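PDB 3BNK: flavoredoxin from Methanosarcina acetivorans, which binds flavin mononucleotide and probably acts as an electron carrier. Local coordinates for residues Asn24-Met32 with Asp92-Tyr101; Ile61-Val69 with Asn116-Thr124. One frame throughout, in Å; residues are numbered along the deposited sequence.

Interaction 1: Asn24-Met32 with Asp92-Tyr101; sequences NVKGKANLM and DKSGLFEVFY. With FMN (flavin mononucleotide), chain D.
Lys93 and Asn30 reach the same FMN phosphate oxygen from two pieces of the flavin reductase-like fold: a β-hairpin, closed by a type I' turn from Val25 to Lys28, and the loop that carries Asp92 and Lys93. The ammonium of Lys93 is gripped by acceptors. Lys93 NZ donates to Leu31 O at 2.6 Å, to FMN O3P at 2.7 Å, and also to Val86 O. The bend at chi3 (-77°) in an otherwise extended chain swings NZ over to the strand's carbonyl. Asn30 ND2 gives O3P a second, nearly straight bond (N-H...O 170°), so one phosphate oxygen accepts a hydrogen bond from each segment; Thr57, Ser87 and Gly88 hold FMN as well. A water between the segments accepts from Lys93 N at 2.8 Å and lies close to both Ala29 O and Asn30 OD1. One residue before Lys93, Asp92 OD1 closes an Asx turn by accepting Ser94 N from above the carboxylate plane, and the same oxygen makes a long salt bridge to Lys28 NZ at 3.5 Å, near the surface. Leu31 makes the apolar part of the contact, pressing CD1 in plane against the edge of the Phe97 ring, beside Ile110, while Ala29 CB faces Val99 CG1. At the far end, ring and amide planes stand 75° apart, and Tyr101 OH donates in the carbonyl plane to a lone pair of Asn24 OD1, the two oxygens lying 2.5 Å apart.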
ATOM      1  N   ASN B  24     -14.098   7.795  15.349  1.00 21.04           N
ATOM      2  CA  ASN B  24     -14.857   8.679  16.215  1.00 22.14           C
ATOM      3  C   ASN B  24     -13.928   9.756  16.731  1.00 22.64           C
ATOM      4  O   ASN B  24     -12.816   9.460  17.168  1.00 22.39           O
ATOM      5  CB  ASN B  24     -15.484   7.927  17.391  1.00 22.02           C
ATOM      6  CG  ASN B  24     -16.831   7.309  17.044  1.00 22.65           C
ATOM      7  OD1 ASN B  24     -17.226   7.238  15.875  1.00 22.16           O
ATOM      8  ND2 ASN B  24     -17.546   6.868  18.065  1.00 22.90           N
ATOM      9  N   VAL B  25     -14.382  11.001  16.634  1.00 23.53           N
ATOM     10  CA  VAL B  25     -13.677  12.143  17.193  1.00 24.88           C
ATOM     11  C   VAL B  25     -14.724  12.869  18.019  1.00 25.79           C
ATOM     12  O   VAL B  25     -15.776  13.252  17.496  1.00 26.21           O
ATOM     13  CB  VAL B  25     -13.075  13.079  16.112  1.00 24.95           C
ATOM     14  CG1 VAL B  25     -11.985  13.968  16.730  1.00 25.08           C
ATOM     15  CG2 VAL B  25     -12.490  12.287  14.931  1.00 24.68           C
ATOM     16  N   LYS B  26     -14.450  13.008  19.318  1.00 26.79           N
ATOM     17  CA  LYS B  26     -15.402  13.563  20.284  1.00 27.63           C
ATOM     18  C   LYS B  26     -16.793  12.923  20.149  1.00 27.43           C
ATOM     19  O   LYS B  26     -17.820  13.614  20.174  1.00 27.49           O
ATOM     20  CB  LYS B  26     -15.484  15.093  20.163  1.00 28.06           C
ATOM     21  CG  LYS B  26     -14.231  15.829  20.605  1.00 30.39           C
ATOM     22  CD  LYS B  26     -14.282  17.289  20.159  1.00 32.60           C
ATOM     23  CE  LYS B  26     -12.908  17.933  20.224  1.00 34.39           C
ATOM     24  NZ  LYS B  26     -12.813  19.093  19.285  1.00 35.38           N
ATOM     25  N   GLY B  27     -16.807  11.600  19.995  1.00 27.04           N
ATOM     26  CA  GLY B  27     -18.044  10.822  19.947  1.00 26.70           C
ATOM     27  C   GLY B  27     -18.777  10.813  18.616  1.00 26.71           C
ATOM     28  O   GLY B  27     -19.796  10.118  18.476  1.00 27.40           O
ATOM     29  N   LYS B  28     -18.263  11.568  17.639  1.00 26.05           N
ATOM     30  CA  LYS B  28     -18.907  11.708  16.323  1.00 25.61           C
ATOM     31  C   LYS B  28     -18.062  11.083  15.219  1.00 24.36           C
ATOM     32  O   LYS B  28     -16.845  11.219  15.207  1.00 23.91           O
ATOM     33  CB  LYS B  28     -19.174  13.184  16.019  1.00 25.66           C
ATOM     34  CG  LYS B  28     -20.135  13.453  14.864  1.00 28.26           C
ATOM     35  CD  LYS B  28     -20.876  14.808  15.012  1.00 30.62           C
ATOM     36  CE  LYS B  28     -19.935  16.003  15.179  1.00 33.47           C
ATOM     37  NZ  LYS B  28     -18.906  16.147  14.096  1.00 34.92           N
ATOM     38  N   ALA B  29     -18.724  10.403  14.288  1.00 23.12           N
ATOM     39  CA  ALA B  29     -18.028   9.697  13.224  1.00 21.61           C
ATOM     40  C   ALA B  29     -17.361  10.672  12.251  1.00 20.91           C
ATOM     41  O   ALA B  29     -17.952  11.683  11.824  1.00 20.38           O
ATOM     42  CB  ALA B  29     -18.971   8.765  12.496  1.00 21.50           C
ATOM     43  N   ASN B  30     -16.113  10.360  11.931  1.00 20.05           N
ATOM     44  CA  ASN B  30     -15.371  11.086  10.933  1.00 19.43           C
ATOM     45  C   ASN B  30     -14.871  10.123   9.879  1.00 19.00           C
ATOM     46  O   ASN B  30     -14.648   8.951  10.164  1.00 18.62           O
ATOM     47  CB  ASN B  30     -14.206  11.851  11.564  1.00 19.36           C
ATOM     48  CG  ASN B  30     -13.665  12.924  10.654  1.00 19.26           C
ATOM     49  OD1 ASN B  30     -14.422  13.696  10.067  1.00 19.23           O
ATOM     50  ND2 ASN B  30     -12.353  12.983  10.534  1.00 19.51           N
ATOM     51  N   LEU B  31     -14.750  10.626   8.649  1.00 18.59           N
ATOM     52  CA  LEU B  31     -14.140   9.902   7.545  1.00 17.91           C
ATOM     53  C   LEU B  31     -13.173  10.800   6.790  1.00 17.25           C
ATOM     54  O   LEU B  31     -13.473  11.958   6.535  1.00 17.43           O
ATOM     55  CB  LEU B  31     -15.225   9.374   6.601  1.00 18.09           C
ATOM     56  CG  LEU B  31     -16.199   8.516   7.418  1.00 19.03           C
ATOM     57  CD1 LEU B  31     -17.645   8.832   7.138  1.00 19.87           C
ATOM     58  CD2 LEU B  31     -15.882   7.031   7.346  1.00 18.51           C
ATOM     59  N   MET B  32     -12.010  10.262   6.453  1.00 16.53           N
ATOM     60  CA  MET B  32     -11.093  10.925   5.542  1.00 16.49           C
ATOM     61  C   MET B  32     -10.627   9.945   4.469  1.00 16.08           C
ATOM     62  O   MET B  32     -10.523   8.744   4.726  1.00 15.32           O
ATOM     63  CB  MET B  32      -9.889  11.510   6.294  1.00 16.44           C
ATOM     64  CG  MET B  32      -9.052  10.491   7.055  1.00 16.33           C
ATOM     65  SD  MET B  32      -7.429  11.118   7.500  1.00 17.76           S
ATOM     66  CE  MET B  32      -6.424  10.621   6.107  1.00 13.09           C
ATOM     67  N   ASP B  92     -19.047  18.517   9.260  1.00 29.69           N
ATOM     68  CA  ASP B  92     -19.562  17.244   9.739  1.00 29.66           C
ATOM     69  C   ASP B  92     -19.630  16.248   8.584  1.00 29.29           C
ATOM     70  O   ASP B  92     -20.417  16.421   7.643  1.00 29.52           O
ATOM     71  CB  ASP B  92     -20.943  17.447  10.370  1.00 29.85           C
ATOM     72  CG  ASP B  92     -21.386  16.268  11.219  1.00 30.55           C
ATOM     73  OD1 ASP B  92     -20.705  15.212  11.220  1.00 29.75           O
ATOM     74  OD2 ASP B  92     -22.427  16.406  11.898  1.00 32.00           O
ATOM     75  N   LYS B  93     -18.787  15.219   8.648  1.00 28.85           N
ATOM     76  CA  LYS B  93     -18.826  14.136   7.666  1.00 28.53           C
ATOM     77  C   LYS B  93     -19.612  12.908   8.163  1.00 28.85           C
ATOM     78  O   LYS B  93     -19.795  11.949   7.417  1.00 28.52           O
ATOM     79  CB  LYS B  93     -17.412  13.767   7.183  1.00 28.29           C
ATOM     80  CG  LYS B  93     -16.818  14.794   6.203  1.00 28.40           C
ATOM     81  CD  LYS B  93     -15.366  14.503   5.819  1.00 27.84           C
ATOM     82  CE  LYS B  93     -14.405  14.918   6.934  1.00 26.52           C
ATOM     83  NZ  LYS B  93     -12.997  14.537   6.646  1.00 24.27           N
ATOM     84  N   SER B  94     -20.108  12.972   9.405  1.00 29.27           N
ATOM     85  CA  SER B  94     -20.867  11.865  10.032  1.00 29.97           C
ATOM     86  C   SER B  94     -22.151  11.502   9.309  1.00 30.34           C
ATOM     87  O   SER B  94     -22.641  10.379   9.456  1.00 31.12           O
ATOM     88  CB  SER B  94     -21.182  12.138  11.514  1.00 29.79           C
ATOM     89  OG  SER B  94     -22.069  13.235  11.692  1.00 29.60           O
ATOM     90  N   GLY B  95     -22.676  12.428   8.510  1.00 30.47           N
ATOM     91  CA  GLY B  95     -23.951  12.216   7.837  1.00 30.35           C
ATOM     92  C   GLY B  95     -23.892  11.864   6.372  1.00 30.07           C
ATOM     93  O   GLY B  95     -24.928  11.607   5.756  1.00 30.52           O
ATOM     94  N   LEU B  96     -22.687  11.856   5.805  1.00 30.11           N
ATOM     95  CA  LEU B  96     -22.503  11.599   4.375  1.00 29.84           C
ATOM     96  C   LEU B  96     -22.901  10.173   3.992  1.00 29.32           C
ATOM     97  O   LEU B  96     -23.444   9.936   2.904  1.00 29.19           O
ATOM     98  CB  LEU B  96     -21.049  11.870   3.963  1.00 30.35           C
ATOM     99  CG  LEU B  96     -20.730  12.650   2.677  1.00 31.18           C
ATOM    100  CD1 LEU B  96     -19.520  12.034   2.016  1.00 32.08           C
ATOM    101  CD2 LEU B  96     -21.881  12.715   1.669  1.00 32.24           C
ATOM    102  N   PHE B  97     -22.635   9.237   4.905  1.00 28.59           N
ATOM    103  CA  PHE B  97     -22.836   7.810   4.676  1.00 28.07           C
ATOM    104  C   PHE B  97     -23.761   7.217   5.748  1.00 28.10           C
ATOM    105  O   PHE B  97     -24.024   7.856   6.776  1.00 28.26           O
ATOM    106  CB  PHE B  97     -21.490   7.069   4.720  1.00 27.66           C
ATOM    107  CG  PHE B  97     -20.442   7.602   3.762  1.00 27.69           C
ATOM    108  CD1 PHE B  97     -19.311   8.261   4.247  1.00 28.56           C
ATOM    109  CD2 PHE B  97     -20.562   7.418   2.394  1.00 26.42           C
ATOM    110  CE1 PHE B  97     -18.318   8.745   3.371  1.00 28.03           C
ATOM    111  CE2 PHE B  97     -19.585   7.903   1.517  1.00 27.37           C
ATOM    112  CZ  PHE B  97     -18.460   8.559   2.010  1.00 27.55           C
ATOM    113  N   GLU B  98     -24.263   6.010   5.492  1.00 27.59           N
ATOM    114  CA  GLU B  98     -24.907   5.200   6.521  1.00 27.71           C
ATOM    115  C   GLU B  98     -23.804   4.539   7.339  1.00 26.30           C
ATOM    116  O   GLU B  98     -23.000   3.765   6.810  1.00 25.57           O
ATOM    117  CB  GLU B  98     -25.808   4.120   5.910  1.00 27.87           C
ATOM    118  CG  GLU B  98     -27.150   4.592   5.369  1.00 29.70           C
ATOM    119  CD  GLU B  98     -28.005   3.437   4.833  1.00 30.44           C
ATOM    120  OE1 GLU B  98     -29.209   3.377   5.187  1.00 33.54           O
ATOM    121  OE2 GLU B  98     -27.468   2.581   4.076  1.00 33.35           O
ATOM    122  N   VAL B  99     -23.769   4.845   8.630  1.00 25.27           N
ATOM    123  CA  VAL B  99     -22.695   4.366   9.492  1.00 24.10           C
ATOM    124  C   VAL B  99     -23.137   3.199  10.383  1.00 23.32           C
ATOM    125  O   VAL B  99     -24.208   3.232  10.995  1.00 23.57           O
ATOM    126  CB  VAL B  99     -22.079   5.527  10.333  1.00 24.20           C
ATOM    127  CG1 VAL B  99     -21.055   4.999  11.346  1.00 23.28           C
ATOM    128  CG2 VAL B  99     -21.445   6.571   9.412  1.00 22.72           C
ATOM    129  N   PHE B 100     -22.300   2.169  10.431  1.00 22.50           N
ATOM    130  CA  PHE B 100     -22.474   1.063  11.368  1.00 22.01           C
ATOM    131  C   PHE B 100     -21.196   0.841  12.184  1.00 21.89           C
ATOM    132  O   PHE B 100     -20.084   1.124  11.729  1.00 22.24           O
ATOM    133  CB  PHE B 100     -22.951  -0.223  10.652  1.00 21.40           C
ATOM    134  CG  PHE B 100     -21.868  -0.964   9.894  1.00 21.19           C
ATOM    135  CD1 PHE B 100     -21.302  -2.129  10.426  1.00 21.41           C
ATOM    136  CD2 PHE B 100     -21.425  -0.519   8.647  1.00 21.48           C
ATOM    137  CE1 PHE B 100     -20.294  -2.826   9.747  1.00 19.60           C
ATOM    138  CE2 PHE B 100     -20.427  -1.216   7.955  1.00 20.62           C
ATOM    139  CZ  PHE B 100     -19.860  -2.371   8.519  1.00 19.78           C
ATOM    140  N   TYR B 101     -21.378   0.358  13.406  1.00 21.93           N
ATOM    141  CA  TYR B 101     -20.281   0.022  14.288  1.00 21.41           C
ATOM    142  C   TYR B 101     -20.229  -1.482  14.476  1.00 21.82           C
ATOM    143  O   TYR B 101     -21.159  -2.205  14.090  1.00 21.69           O
ATOM    144  CB  TYR B 101     -20.446   0.743  15.628  1.00 21.35           C
ATOM    145  CG  TYR B 101     -20.197   2.237  15.548  1.00 20.21           C
ATOM    146  CD1 TYR B 101     -21.240   3.124  15.235  1.00 20.46           C
ATOM    147  CD2 TYR B 101     -18.924   2.764  15.771  1.00 17.42           C
ATOM    148  CE1 TYR B 101     -21.018   4.511  15.157  1.00 20.82           C
ATOM    149  CE2 TYR B 101     -18.689   4.151  15.702  1.00 18.38           C
ATOM    150  CZ  TYR B 101     -19.742   5.015  15.391  1.00 20.20           C
ATOM    151  OH  TYR B 101     -19.529   6.378  15.315  1.00 19.72           O
TER
HETATM  152  N1  FMN D1001      -4.159  12.341   3.988  1.00 15.94           N
HETATM  153  C2  FMN D1001      -3.320  11.596   4.793  1.00 15.86           C
HETATM  154  O2  FMN D1001      -2.887  12.098   5.824  1.00 16.25           O
HETATM  155  N3  FMN D1001      -2.985  10.298   4.446  1.00 16.53           N
HETATM  156  C4  FMN D1001      -3.497   9.757   3.278  1.00 16.08           C
HETATM  157  O4  FMN D1001      -3.188   8.612   2.970  1.00 15.19           O
HETATM  158  C4A FMN D1001      -4.344  10.515   2.459  1.00 16.54           C
HETATM  159  N5  FMN D1001      -4.855   9.987   1.281  1.00 16.54           N
HETATM  160  C5A FMN D1001      -5.705  10.726   0.481  1.00 16.44           C
HETATM  161  C6  FMN D1001      -6.220  10.144  -0.684  1.00 16.58           C
HETATM  162  C7  FMN D1001      -7.078  10.882  -1.513  1.00 16.34           C
HETATM  163  C7M FMN D1001      -7.694  10.195  -2.694  1.00 16.28           C
HETATM  164  C8  FMN D1001      -7.422  12.197  -1.166  1.00 16.81           C
HETATM  165  C8M FMN D1001      -8.527  12.931  -1.896  1.00 16.52           C
HETATM  166  C9  FMN D1001      -6.914  12.762   0.012  1.00 15.77           C
HETATM  167  C9A FMN D1001      -6.063  12.035   0.846  1.00 16.35           C
HETATM  168  N10 FMN D1001      -5.549  12.584   2.028  1.00 16.15           N
HETATM  169  C10 FMN D1001      -4.686  11.824   2.823  1.00 16.46           C
HETATM  170  C1' FMN D1001      -5.992  13.943   2.499  1.00 17.40           C
HETATM  171  C2' FMN D1001      -7.032  13.883   3.610  1.00 17.90           C
HETATM  172  O2' FMN D1001      -8.000  12.891   3.324  1.00 17.27           O
HETATM  173  C3' FMN D1001      -7.772  15.215   3.741  1.00 18.89           C
HETATM  174  O3' FMN D1001      -6.912  16.286   4.087  1.00 19.33           O
HETATM  175  C4' FMN D1001      -8.952  15.106   4.705  1.00 17.91           C
HETATM  176  O4' FMN D1001      -9.747  16.254   4.572  1.00 16.24           O
HETATM  177  C5' FMN D1001      -8.573  14.934   6.170  1.00 17.15           C
HETATM  178  O5' FMN D1001      -9.813  14.805   6.839  1.00 19.08           O
HETATM  179  P   FMN D1001      -9.999  15.141   8.408  1.00 19.49           P
HETATM  180  O1P FMN D1001      -9.400  16.488   8.692  1.00 19.66           O
HETATM  181  O2P FMN D1001      -9.246  14.102   9.185  1.00 17.70           O
HETATM  182  O3P FMN D1001     -11.444  15.097   8.821  1.00 18.73           O
HETATM  183  O   HOH W   1     -17.364  14.502  10.947  1.00 30.65           O

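Interaction 2: Ile61-Val69 with Asn116-Thr124; sequences IAENGSFSV and NLECRVVET
Phe67 lays its ring across Cys119, its partner in the antiparallel pairing of strands 66-71 and 115-126, neighbours in the main sheet of this FMN-binding fold. Cys119 CB rises under one ring face as a CH-pi contact, 3.9 Å from the centroid and 15° off the normal, while its SG lies obliquely to the ring. With chi1 at 65°, CG sits between the backbone N and carbonyl, which leans the ring across onto Cys119 of the partner strand. The hollow is closed in the ring plane by two methyls, Val69 CG2 and Val121 CG2, the latter 3.9 Å from Phe67 CD2. Leu21 of strand 16-25, next to 66-71 in the sheet, and Val49 of strand 46-52 pack on Phe67 as well. Next along this face, Val69 and Leu117 stand side by side, CB to CB 4.2 Å. At the other end Val121 CG2 fits into the corner where helix 57-64 turns into the strand, meeting Ile61 CG2 at 3.6 Å. Gly65 makes that corner with positive phi, and a side chain there would come close to Val121 CB. Cutting Phe67 back to an alanine would probably leave a gap between Val121 and Val69 and uncover Cys119 CB. The opposite face carries Ser66, Ser68, Glu118 and Arg120; Ser68 OG donates to Pro108 O, and Glu118 is held by Leu104 N and Tyr141 OH. Main-chain bonds run from Val121 N to Gly65 O through to Leu117 N to Val69 O (2.8 Å). Chemically, one face is greasy, with aromatic, thiol and aliphatic surfaces packed by shape, and the other is polar, with Ser68 and Glu118 bonded by loop atoms and Tyr141.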
ATOM      1  N   ILE B  61      -8.470   8.827  16.474  1.00 19.89           N
ATOM      2  CA  ILE B  61      -7.790   7.544  16.585  1.00 20.46           C
ATOM      3  C   ILE B  61      -7.020   7.447  17.916  1.00 21.46           C
ATOM      4  O   ILE B  61      -7.076   6.418  18.591  1.00 21.60           O
ATOM      5  CB  ILE B  61      -6.907   7.214  15.361  1.00 20.37           C
ATOM      6  CG1 ILE B  61      -7.762   7.239  14.078  1.00 20.07           C
ATOM      7  CG2 ILE B  61      -6.260   5.851  15.524  1.00 19.91           C
ATOM      8  CD1 ILE B  61      -7.000   6.900  12.812  1.00 19.05           C
ATOM      9  N   ALA B  62      -6.353   8.533  18.309  1.00 21.78           N
ATOM     10  CA  ALA B  62      -5.685   8.576  19.618  1.00 22.31           C
ATOM     11  C   ALA B  62      -6.666   8.403  20.788  1.00 22.39           C
ATOM     12  O   ALA B  62      -6.368   7.673  21.720  1.00 23.14           O
ATOM     13  CB  ALA B  62      -4.856   9.863  19.762  1.00 22.36           C
ATOM     14  N   GLU B  63      -7.829   9.056  20.716  1.00 22.81           N
ATOM     15  CA  GLU B  63      -8.859   9.013  21.766  1.00 22.89           C
ATOM     16  C   GLU B  63      -9.371   7.582  21.973  1.00 22.12           C
ATOM     17  O   GLU B  63      -9.411   7.060  23.093  1.00 21.98           O
ATOM     18  CB  GLU B  63     -10.060   9.918  21.393  1.00 23.32           C
ATOM     19  CG  GLU B  63      -9.769  11.439  21.201  1.00 25.34           C
ATOM     20  CD  GLU B  63     -10.971  12.278  20.657  1.00 24.29           C
ATOM     21  OE1 GLU B  63     -12.113  11.783  20.572  1.00 25.66           O
ATOM     22  OE2 GLU B  63     -10.757  13.466  20.319  1.00 28.92           O
ATOM     23  N   ASN B  64      -9.749   6.948  20.868  1.00 21.01           N
ATOM     24  CA  ASN B  64     -10.446   5.671  20.905  1.00 20.00           C
ATOM     25  C   ASN B  64      -9.562   4.449  20.776  1.00 19.10           C
ATOM     26  O   ASN B  64      -9.973   3.355  21.140  1.00 19.17           O
ATOM     27  CB  ASN B  64     -11.520   5.638  19.817  1.00 19.53           C
ATOM     28  CG  ASN B  64     -12.623   6.603  20.094  1.00 19.60           C
ATOM     29  OD1 ASN B  64     -13.444   6.387  20.987  1.00 18.12           O
ATOM     30  ND2 ASN B  64     -12.647   7.697  19.345  1.00 20.27           N
ATOM     31  N   GLY B  65      -8.365   4.627  20.237  1.00 18.14           N
ATOM     32  CA  GLY B  65      -7.486   3.493  19.999  1.00 17.70           C
ATOM     33  C   GLY B  65      -8.115   2.524  19.022  1.00 17.43           C
ATOM     34  O   GLY B  65      -7.951   1.309  19.159  1.00 16.98           O
ATOM     35  N   SER B  66      -8.838   3.072  18.040  1.00 17.01           N
ATOM     36  CA  SER B  66      -9.516   2.266  17.037  1.00 17.13           C
ATOM     37  C   SER B  66      -9.775   3.067  15.767  1.00 17.35           C
ATOM     38  O   SER B  66      -9.835   4.291  15.804  1.00 17.82           O
ATOM     39  CB  SER B  66     -10.829   1.692  17.575  1.00 16.77           C
ATOM     40  OG  SER B  66     -11.853   2.665  17.589  1.00 17.18           O
ATOM     41  N   PHE B  67      -9.941   2.351  14.654  1.00 16.97           N
ATOM     42  CA  PHE B  67     -10.269   2.952  13.380  1.00 16.48           C
ATOM     43  C   PHE B  67     -10.768   1.881  12.402  1.00 16.73           C
ATOM     44  O   PHE B  67     -10.645   0.677  12.651  1.00 16.65           O
ATOM     45  CB  PHE B  67      -9.069   3.726  12.800  1.00 15.97           C
ATOM     46  CG  PHE B  67      -7.876   2.859  12.451  1.00 15.88           C
ATOM     47  CD1 PHE B  67      -7.743   2.309  11.170  1.00 14.80           C
ATOM     48  CD2 PHE B  67      -6.872   2.607  13.394  1.00 14.33           C
ATOM     49  CE1 PHE B  67      -6.633   1.528  10.838  1.00 15.66           C
ATOM     50  CE2 PHE B  67      -5.759   1.816  13.078  1.00 14.94           C
ATOM     51  CZ  PHE B  67      -5.636   1.277  11.800  1.00 16.84           C
ATOM     52  N   SER B  68     -11.353   2.337  11.300  1.00 16.88           N
ATOM     53  CA  SER B  68     -11.745   1.431  10.234  1.00 16.98           C
ATOM     54  C   SER B  68     -11.115   1.822   8.910  1.00 17.00           C
ATOM     55  O   SER B  68     -10.786   2.985   8.677  1.00 17.49           O
ATOM     56  CB  SER B  68     -13.273   1.362  10.095  1.00 16.51           C
ATOM     57  OG  SER B  68     -13.806   2.635   9.777  1.00 16.52           O
ATOM     58  N   VAL B  69     -10.956   0.822   8.056  1.00 16.42           N
ATOM     59  CA  VAL B  69     -10.490   0.996   6.698  1.00 16.41           C
ATOM     60  C   VAL B  69     -11.612   0.470   5.809  1.00 16.10           C
ATOM     61  O   VAL B  69     -11.985  -0.698   5.909  1.00 15.63           O
ATOM     62  CB  VAL B  69      -9.172   0.230   6.457  1.00 15.76           C
ATOM     63  CG1 VAL B  69      -8.666   0.468   5.046  1.00 17.41           C
ATOM     64  CG2 VAL B  69      -8.111   0.655   7.458  1.00 15.25           C
ATOM     65  N   ASN B 116     -15.076  -3.571   4.877  1.00 16.24           N
ATOM     66  CA  ASN B 116     -14.725  -2.765   6.060  1.00 16.28           C
ATOM     67  C   ASN B 116     -13.842  -3.545   7.025  1.00 16.27           C
ATOM     68  O   ASN B 116     -14.204  -4.641   7.455  1.00 16.31           O
ATOM     69  CB  ASN B 116     -15.981  -2.283   6.813  1.00 15.94           C
ATOM     70  CG  ASN B 116     -17.147  -1.984   5.893  1.00 15.92           C
ATOM     71  OD1 ASN B 116     -17.955  -2.869   5.590  1.00 16.88           O
ATOM     72  ND2 ASN B 116     -17.264  -0.725   5.471  1.00 14.60           N
ATOM     73  N   LEU B 117     -12.680  -2.979   7.339  1.00 16.73           N
ATOM     74  CA  LEU B 117     -11.750  -3.570   8.293  1.00 17.04           C
ATOM     75  C   LEU B 117     -11.760  -2.757   9.581  1.00 17.07           C
ATOM     76  O   LEU B 117     -11.395  -1.589   9.584  1.00 16.53           O
ATOM     77  CB  LEU B 117     -10.331  -3.664   7.704  1.00 17.36           C
ATOM     78  CG  LEU B 117     -10.173  -4.228   6.282  1.00 17.93           C
ATOM     79  CD1 LEU B 117      -8.701  -4.287   5.856  1.00 17.22           C
ATOM     80  CD2 LEU B 117     -10.865  -5.619   6.082  1.00 16.92           C
ATOM     81  N   GLU B 118     -12.201  -3.390  10.666  1.00 17.27           N
ATOM     82  CA  GLU B 118     -12.340  -2.753  11.967  1.00 17.52           C
ATOM     83  C   GLU B 118     -11.064  -3.024  12.767  1.00 17.87           C
ATOM     84  O   GLU B 118     -10.727  -4.174  13.023  1.00 18.14           O
ATOM     85  CB  GLU B 118     -13.590  -3.300  12.671  1.00 16.92           C
ATOM     86  CG  GLU B 118     -13.918  -2.695  14.032  1.00 17.61           C
ATOM     87  CD  GLU B 118     -15.138  -3.361  14.696  1.00 17.25           C
ATOM     88  OE1 GLU B 118     -15.479  -4.512  14.332  1.00 15.47           O
ATOM     89  OE2 GLU B 118     -15.752  -2.723  15.581  1.00 16.86           O
ATOM     90  N   CYS B 119     -10.350  -1.963  13.146  1.00 17.85           N
ATOM     91  CA  CYS B 119      -8.981  -2.131  13.635  1.00 17.95           C
ATOM     92  C   CYS B 119      -8.721  -1.580  15.022  1.00 18.55           C
ATOM     93  O   CYS B 119      -9.184  -0.488  15.374  1.00 18.49           O
ATOM     94  CB  CYS B 119      -7.962  -1.549  12.645  1.00 17.10           C
ATOM     95  SG  CYS B 119      -8.189  -2.163  10.965  1.00 16.48           S
ATOM     96  N   ARG B 120      -7.968  -2.352  15.800  1.00 18.94           N
ATOM     97  CA  ARG B 120      -7.575  -1.916  17.131  1.00 19.92           C
ATOM     98  C   ARG B 120      -6.147  -1.425  17.141  1.00 19.34           C
ATOM     99  O   ARG B 120      -5.237  -2.155  16.769  1.00 19.88           O
ATOM    100  CB  ARG B 120      -7.745  -3.036  18.155  1.00 20.09           C
ATOM    101  CG  ARG B 120      -7.918  -2.468  19.548  1.00 21.80           C
ATOM    102  CD  ARG B 120      -7.094  -3.165  20.570  1.00 23.83           C
ATOM    103  NE  ARG B 120      -7.565  -4.507  20.871  1.00 26.69           N
ATOM    104  CZ  ARG B 120      -6.841  -5.604  20.682  1.00 27.27           C
ATOM    105  NH1 ARG B 120      -5.606  -5.521  20.181  1.00 28.87           N
ATOM    106  NH2 ARG B 120      -7.349  -6.783  20.992  1.00 26.02           N
ATOM    107  N   VAL B 121      -5.948  -0.183  17.547  1.00 19.62           N
ATOM    108  CA  VAL B 121      -4.603   0.384  17.583  1.00 20.25           C
ATOM    109  C   VAL B 121      -3.724  -0.459  18.499  1.00 20.63           C
ATOM    110  O   VAL B 121      -4.087  -0.718  19.654  1.00 20.60           O
ATOM    111  CB  VAL B 121      -4.588   1.877  17.995  1.00 19.64           C
ATOM    112  CG1 VAL B 121      -3.169   2.364  18.173  1.00 19.91           C
ATOM    113  CG2 VAL B 121      -5.308   2.728  16.950  1.00 19.91           C
ATOM    114  N   VAL B 122      -2.600  -0.908  17.942  1.00 21.70           N
ATOM    115  CA  VAL B 122      -1.574  -1.684  18.646  1.00 22.92           C
ATOM    116  C   VAL B 122      -0.390  -0.757  18.993  1.00 23.28           C
ATOM    117  O   VAL B 122       0.093  -0.743  20.121  1.00 22.83           O
ATOM    118  CB  VAL B 122      -1.128  -2.921  17.801  1.00 23.04           C
ATOM    119  CG1 VAL B 122       0.042  -3.654  18.432  1.00 24.78           C
ATOM    120  CG2 VAL B 122      -2.300  -3.904  17.613  1.00 23.60           C
ATOM    121  N   GLU B 123       0.054   0.032  18.020  1.00 23.76           N
ATOM    122  CA  GLU B 123       1.141   0.977  18.224  1.00 24.54           C
ATOM    123  C   GLU B 123       0.931   2.198  17.344  1.00 23.73           C
ATOM    124  O   GLU B 123       0.597   2.075  16.161  1.00 23.79           O
ATOM    125  CB  GLU B 123       2.501   0.325  17.921  1.00 24.33           C
ATOM    126  CG  GLU B 123       3.703   1.158  18.378  1.00 26.46           C
ATOM    127  CD  GLU B 123       5.037   0.412  18.311  1.00 27.54           C
ATOM    128  OE1 GLU B 123       5.017  -0.820  18.078  1.00 30.24           O
ATOM    129  OE2 GLU B 123       6.114   1.062  18.511  1.00 32.53           O
ATOM    130  N   THR B 124       1.117   3.375  17.934  1.00 23.09           N
ATOM    131  CA  THR B 124       1.160   4.628  17.190  1.00 22.14           C
ATOM    132  C   THR B 124       2.608   5.031  16.951  1.00 21.89           C
ATOM    133  O   THR B 124       3.342   5.364  17.897  1.00 21.68           O
ATOM    134  CB  THR B 124       0.464   5.762  17.958  1.00 22.18           C
ATOM    135  OG1 THR B 124      -0.890   5.399  18.225  1.00 21.91           O
ATOM    136  CG2 THR B 124       0.515   7.078  17.177  1.00 22.32           C
TER

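How the interactions relate
The centres of the two interactions lie 14 Å apart, and the segments alternate along the chain: 24-32, 61-69, 92-101, 116-124. Strands 16-25 and 66-71 are neighbours in one antiparallel sheet, and helix 57-64, whose last turn opens segment 61-69, lies over the hairpin of segment 24-32. The two contacts touch at Lys26 N and Glu63 OE1, a probable hydrogen bond; at a separate point Phe100 packs on Asn116. Interaction 1 sits at the phosphate end of the flavin site, whereas interaction 2 is deeper in the sheet, with Ile61 about 8 Å from FMN, side chain to ligand. Thr57, which binds FMN, begins the helix that ends at interaction 2.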